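Local coordinates for protein oxidoreductase (PDB 1ZH8) that binds NADP in a Rossmann-fold domain and is probably a dehydrogenase of the GFO/IDH/MocA family, acting on a CH-OH group, at residues R17-G22 against H43-T48; T117-G122 against Q315-L320. All blocks are in the same frame, centred on the assembly; numbering follows the deposited sequence.

How the contacts relate
Contact 1 comes first along the chain and is complete before contact 2 begins. It pairs strands 19-24 and 45-51 of the six-stranded parallel sheet, the first beta-alpha-beta unit of the NADP-binding Rossmann fold. Contact 2 packs the start of helix 119-131, which follows strand 108-112 of that same sheet, against helix 313-329 near the end of the chain, 192 residues intervening. The two centres lie about 28 Å apart and their nearest atoms about 18 Å, so they do not touch. Contact 1 is therefore local to the dinucleotide-binding sheet, whereas contact 2 ties the Rossmann portion to a helix formed late in the sequence.

Contact 1: R17-G22 against H43-T48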
# COMPACT_ATOMS: atom_id res chain seq x y z
N ARG A 17 34.82 -34.64 -3.29
CA ARG A 17 33.97 -35.43 -4.22
C ARG A 17 32.89 -34.55 -4.87
O ARG A 17 32.34 -33.65 -4.22
CB ARG A 17 33.31 -36.64 -3.52
CG ARG A 17 32.80 -37.71 -4.53
CD ARG A 17 32.12 -38.89 -3.82
NE ARG A 17 31.76 -39.95 -4.76
CZ ARG A 17 32.58 -40.93 -5.15
NH1 ARG A 17 33.81 -41.00 -4.66
NH2 ARG A 17 32.16 -41.84 -6.02
N LYS A 18 32.60 -34.79 -6.14
CA LYS A 18 31.64 -33.98 -6.87
C LYS A 18 30.25 -34.61 -6.92
O LYS A 18 30.10 -35.83 -6.86
CB LYS A 18 32.13 -33.73 -8.31
CG LYS A 18 33.44 -32.95 -8.42
CD LYS A 18 33.72 -32.62 -9.88
CE LYS A 18 35.11 -32.05 -10.07
NZ LYS A 18 35.19 -31.49 -11.45
N ILE A 19 29.24 -33.74 -7.01
CA ILE A 19 27.88 -34.17 -7.25
C ILE A 19 27.67 -34.29 -8.75
O ILE A 19 27.78 -33.30 -9.47
CB ILE A 19 26.88 -33.17 -6.65
CG1 ILE A 19 26.98 -33.16 -5.12
CG2 ILE A 19 25.44 -33.48 -7.08
CD1 ILE A 19 25.99 -32.16 -4.43
N ARG A 20 27.41 -35.51 -9.22
CA ARG A 20 27.08 -35.77 -10.63
C ARG A 20 25.66 -35.33 -10.87
O ARG A 20 24.72 -35.83 -10.23
CB ARG A 20 27.28 -37.25 -10.98
CG ARG A 20 28.74 -37.74 -10.87
CD ARG A 20 28.83 -39.26 -11.02
NE ARG A 20 27.84 -39.94 -10.17
CZ ARG A 20 27.24 -41.09 -10.44
NH1 ARG A 20 27.49 -41.77 -11.57
NH2 ARG A 20 26.36 -41.57 -9.58
N LEU A 21 25.49 -34.38 -11.77
CA LEU A 21 24.24 -33.65 -11.88
C LEU A 21 23.65 -33.79 -13.26
O LEU A 21 24.37 -33.66 -14.25
CB LEU A 21 24.51 -32.18 -11.59
CG LEU A 21 23.35 -31.21 -11.43
CD1 LEU A 21 22.59 -31.50 -10.15
CD2 LEU A 21 23.90 -29.80 -11.40
N GLY A 22 22.34 -34.04 -13.32
CA GLY A 22 21.60 -34.10 -14.58
C GLY A 22 20.73 -32.87 -14.73
O GLY A 22 20.00 -32.49 -13.79
N HIS A 43 34.26 -27.31 -9.20
CA HIS A 43 34.93 -28.09 -8.17
C HIS A 43 33.92 -28.87 -7.31
O HIS A 43 34.32 -29.77 -6.56
CB HIS A 43 35.84 -27.19 -7.32
CG HIS A 43 35.12 -26.06 -6.67
ND1 HIS A 43 34.71 -24.94 -7.38
CD2 HIS A 43 34.73 -25.86 -5.39
CE1 HIS A 43 34.10 -24.11 -6.55
NE2 HIS A 43 34.10 -24.64 -5.34
N LEU A 44 32.63 -28.53 -7.44
CA LEU A 44 31.56 -29.18 -6.66
C LEU A 44 30.58 -30.03 -7.49
O LEU A 44 30.01 -31.02 -7.00
CB LEU A 44 30.75 -28.13 -5.88
CG LEU A 44 31.40 -27.07 -4.97
CD1 LEU A 44 30.29 -26.23 -4.32
CD2 LEU A 44 32.28 -27.70 -3.90
N PHE A 45 30.40 -29.63 -8.75
CA PHE A 45 29.42 -30.26 -9.64
C PHE A 45 30.05 -30.70 -10.95
O PHE A 45 30.91 -30.02 -11.51
CB PHE A 45 28.28 -29.28 -9.94
CG PHE A 45 27.48 -28.90 -8.74
CD1 PHE A 45 26.48 -29.74 -8.27
CD2 PHE A 45 27.76 -27.74 -8.04
CE1 PHE A 45 25.75 -29.42 -7.15
CE2 PHE A 45 27.02 -27.38 -6.91
CZ PHE A 45 26.02 -28.22 -6.46
N GLU A 46 29.60 -31.86 -11.43
CA GLU A 46 29.86 -32.25 -12.79
C GLU A 46 28.53 -32.55 -13.49
O GLU A 46 27.71 -33.35 -12.99
CB GLU A 46 30.78 -33.46 -12.86
CG GLU A 46 31.36 -33.70 -14.28
CD GLU A 46 31.94 -35.10 -14.47
OE1 GLU A 46 31.66 -36.00 -13.64
OE2 GLU A 46 32.67 -35.30 -15.46
N ILE A 47 28.32 -31.91 -14.64
CA ILE A 47 27.14 -32.20 -15.44
C ILE A 47 27.43 -33.38 -16.34
O ILE A 47 28.25 -33.30 -17.25
CB ILE A 47 26.69 -30.99 -16.22
CG1 ILE A 47 26.28 -29.88 -15.23
CG2 ILE A 47 25.56 -31.38 -17.19
CD1 ILE A 47 26.20 -28.50 -15.82
N THR A 48 26.77 -34.48 -16.05
CA THR A 48 27.02 -35.74 -16.70
C THR A 48 25.87 -36.16 -17.62
O THR A 48 26.05 -37.05 -18.45
CB THR A 48 27.19 -36.83 -15.66
OG1 THR A 48 26.06 -36.81 -14.77
CG2 THR A 48 28.46 -36.61 -14.87
O HOH W 1 32.97 -30.73 -12.94
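I19, R20 and L21 bridge F45, E46 and I47 in parallel register, joining the first two strands of the Rossmann beta-alpha-beta unit, with helix 28-39 as the crossover. The short strand segments 19-22 and 45-48 approach to 4.6 Å with their directions 41° apart, a marked twist. Four backbone bonds hold the pair: I19 N to L44 O, E46 N to I19 O, L21 N to E46 O at 2.7 Å, and T48 N to L21 O.

The packed face carries I19, L21, F45 and I47. I19 and F45 run alongside each other, I19 CB lying 3.8 Å from F45 CD1, while L21 CD2 meets the same ring carbon obliquely at 4.1 Å. With CG1 anti to its carbonyl carbon (chi1 -66°), I19 brings CD1 to 3.9 Å from F45 CE1. An alanine here would keep the CB contact but lose the branches beyond it, and would probably leave F45 CE1 less well packed and open a gap toward Y299 and V302 of helix 290-303.

The other face is looser and polar. R20 NE and E46 OE1 stay 6.5 Å apart; R20 turns instead to D84 and G81. At the solvent-exposed start of the pair, just before strand 19-24, K18 extends alongside 43-46, its NZ also bonded to S42 O. There a water accepts from K18 NZ at 2.8 Å and donates to F45 O at 2.6 Å.

Contact 2: T117-G122 against Q315-L320; sequences TDVETG and QALKDL
Packing of the N-terminal turn of helix 119-131 against helix 313-329 defines this buried contact, in which two leucines of the later helix meet backbone and valine of the earlier one. L317 CD1 lies 3.6 Å from G122 CA and equally near G122 C, so the methyl rests directly on main chain. G122 has no side chain, and L317 CD1 lies on its main chain where one would point. The CA atoms of G122 and L317 are only 6.0 Å apart. L317 places its CG anti to the backbone N (chi1 -172°), and this torsion carries its end closer to the first helix than its CB direction alone suggests.

V119 completes the apolar patch. Its side chain crosses that of L317 at about a right angle, CG1 standing 4.1 Å from L317 CD1, while CG2 faces L320 CG at 4.3 Å. L320 points toward the first helix and lays CD2 against the D118 main chain, 3.7 Å from D118 C.

The helix start is organised separately. D118 is its N-cap: D118 OD1 accepts from T121 N at 3.0 Å and from T121 OG1 at 2.7 Å, both donors on one face of the carboxylate, and T117 OG1 reaches D118 OD2 from above the carboxylate plane. E324, one turn beyond L320 on helix 313-329, takes the V119 amide.

The contact between the segments is thus van der Waals packing of leucine and valine methyls on each other and on main chain, while the amides of T121 and V119 at the helix start are taken by D118 OD1 and by E324.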
# COMPACT_ATOMS: atom_id res chain seq x y z
N THR A 117 2.14 -25.73 -8.58
CA THR A 117 1.19 -24.88 -9.28
C THR A 117 0.26 -24.18 -8.30
O THR A 117 -0.34 -23.15 -8.63
CB THR A 117 0.32 -25.70 -10.25
OG1 THR A 117 -0.28 -26.77 -9.52
CG2 THR A 117 1.16 -26.27 -11.39
N ASP A 118 0.13 -24.77 -7.12
CA ASP A 118 -0.76 -24.29 -6.05
C ASP A 118 -0.41 -25.00 -4.74
O ASP A 118 0.38 -25.96 -4.73
CB ASP A 118 -2.24 -24.54 -6.41
CG ASP A 118 -2.47 -25.96 -6.88
OD1 ASP A 118 -2.42 -26.87 -6.03
OD2 ASP A 118 -2.67 -26.18 -8.10
N VAL A 119 -1.03 -24.57 -3.65
CA VAL A 119 -0.70 -25.12 -2.33
C VAL A 119 -1.10 -26.59 -2.12
O VAL A 119 -0.32 -27.34 -1.55
CB VAL A 119 -1.18 -24.21 -1.17
CG1 VAL A 119 -0.93 -24.87 0.16
CG2 VAL A 119 -0.44 -22.90 -1.23
N GLU A 120 -2.29 -27.00 -2.55
CA GLU A 120 -2.62 -28.44 -2.43
C GLU A 120 -1.62 -29.36 -3.14
O GLU A 120 -1.27 -30.43 -2.62
CB GLU A 120 -4.09 -28.76 -2.80
CG GLU A 120 -4.48 -28.60 -4.28
CD GLU A 120 -5.88 -29.13 -4.60
OE1 GLU A 120 -6.48 -29.84 -3.77
OE2 GLU A 120 -6.38 -28.84 -5.70
N THR A 121 -1.10 -28.93 -4.29
CA THR A 121 -0.12 -29.73 -5.01
C THR A 121 1.24 -29.59 -4.36
O THR A 121 2.00 -30.57 -4.27
CB THR A 121 -0.03 -29.32 -6.50
OG1 THR A 121 -1.34 -29.15 -7.03
CG2 THR A 121 0.63 -30.41 -7.29
N GLY A 122 1.54 -28.37 -3.90
CA GLY A 122 2.76 -28.09 -3.14
C GLY A 122 2.91 -29.00 -1.93
O GLY A 122 4.01 -29.53 -1.69
N GLN A 315 9.52 -24.02 3.29
CA GLN A 315 9.71 -22.58 3.07
C GLN A 315 9.07 -22.13 1.77
O GLN A 315 8.43 -21.06 1.71
CB GLN A 315 11.21 -22.21 3.06
CG GLN A 315 11.91 -22.26 4.42
CD GLN A 315 11.35 -21.23 5.36
OE1 GLN A 315 11.28 -20.04 5.03
NE2 GLN A 315 10.89 -21.68 6.54
N ALA A 316 9.23 -22.95 0.74
CA ALA A 316 8.76 -22.57 -0.59
C ALA A 316 7.24 -22.65 -0.59
O ALA A 316 6.57 -21.85 -1.24
CB ALA A 316 9.33 -23.48 -1.65
N LEU A 317 6.72 -23.61 0.17
CA LEU A 317 5.28 -23.77 0.24
C LEU A 317 4.69 -22.52 0.90
O LEU A 317 3.68 -21.99 0.44
CB LEU A 317 4.91 -25.06 0.97
CG LEU A 317 3.41 -25.37 0.89
CD1 LEU A 317 3.01 -25.71 -0.51
CD2 LEU A 317 3.00 -26.51 1.85
N LYS A 318 5.34 -22.04 1.95
CA LYS A 318 4.92 -20.80 2.61
C LYS A 318 5.00 -19.59 1.67
O LYS A 318 4.14 -18.71 1.73
CB LYS A 318 5.71 -20.55 3.90
CG LYS A 318 5.41 -21.56 5.01
CD LYS A 318 6.45 -21.49 6.15
CE LYS A 318 5.98 -22.38 7.32
NZ LYS A 318 6.84 -22.29 8.51
N ASP A 319 6.01 -19.54 0.80
CA ASP A 319 6.05 -18.46 -0.18
C ASP A 319 4.82 -18.52 -1.08
O ASP A 319 4.17 -17.49 -1.35
CB ASP A 319 7.30 -18.53 -1.05
CG ASP A 319 8.59 -18.45 -0.27
OD1 ASP A 319 8.63 -17.79 0.79
OD2 ASP A 319 9.58 -19.05 -0.75
N LEU A 320 4.50 -19.72 -1.55
CA LEU A 320 3.43 -19.89 -2.50
C LEU A 320 2.10 -19.54 -1.81
O LEU A 320 1.32 -18.80 -2.37
CB LEU A 320 3.45 -21.30 -3.09
CG LEU A 320 2.42 -21.62 -4.17
CD1 LEU A 320 2.45 -20.60 -5.28
CD2 LEU A 320 2.72 -22.99 -4.74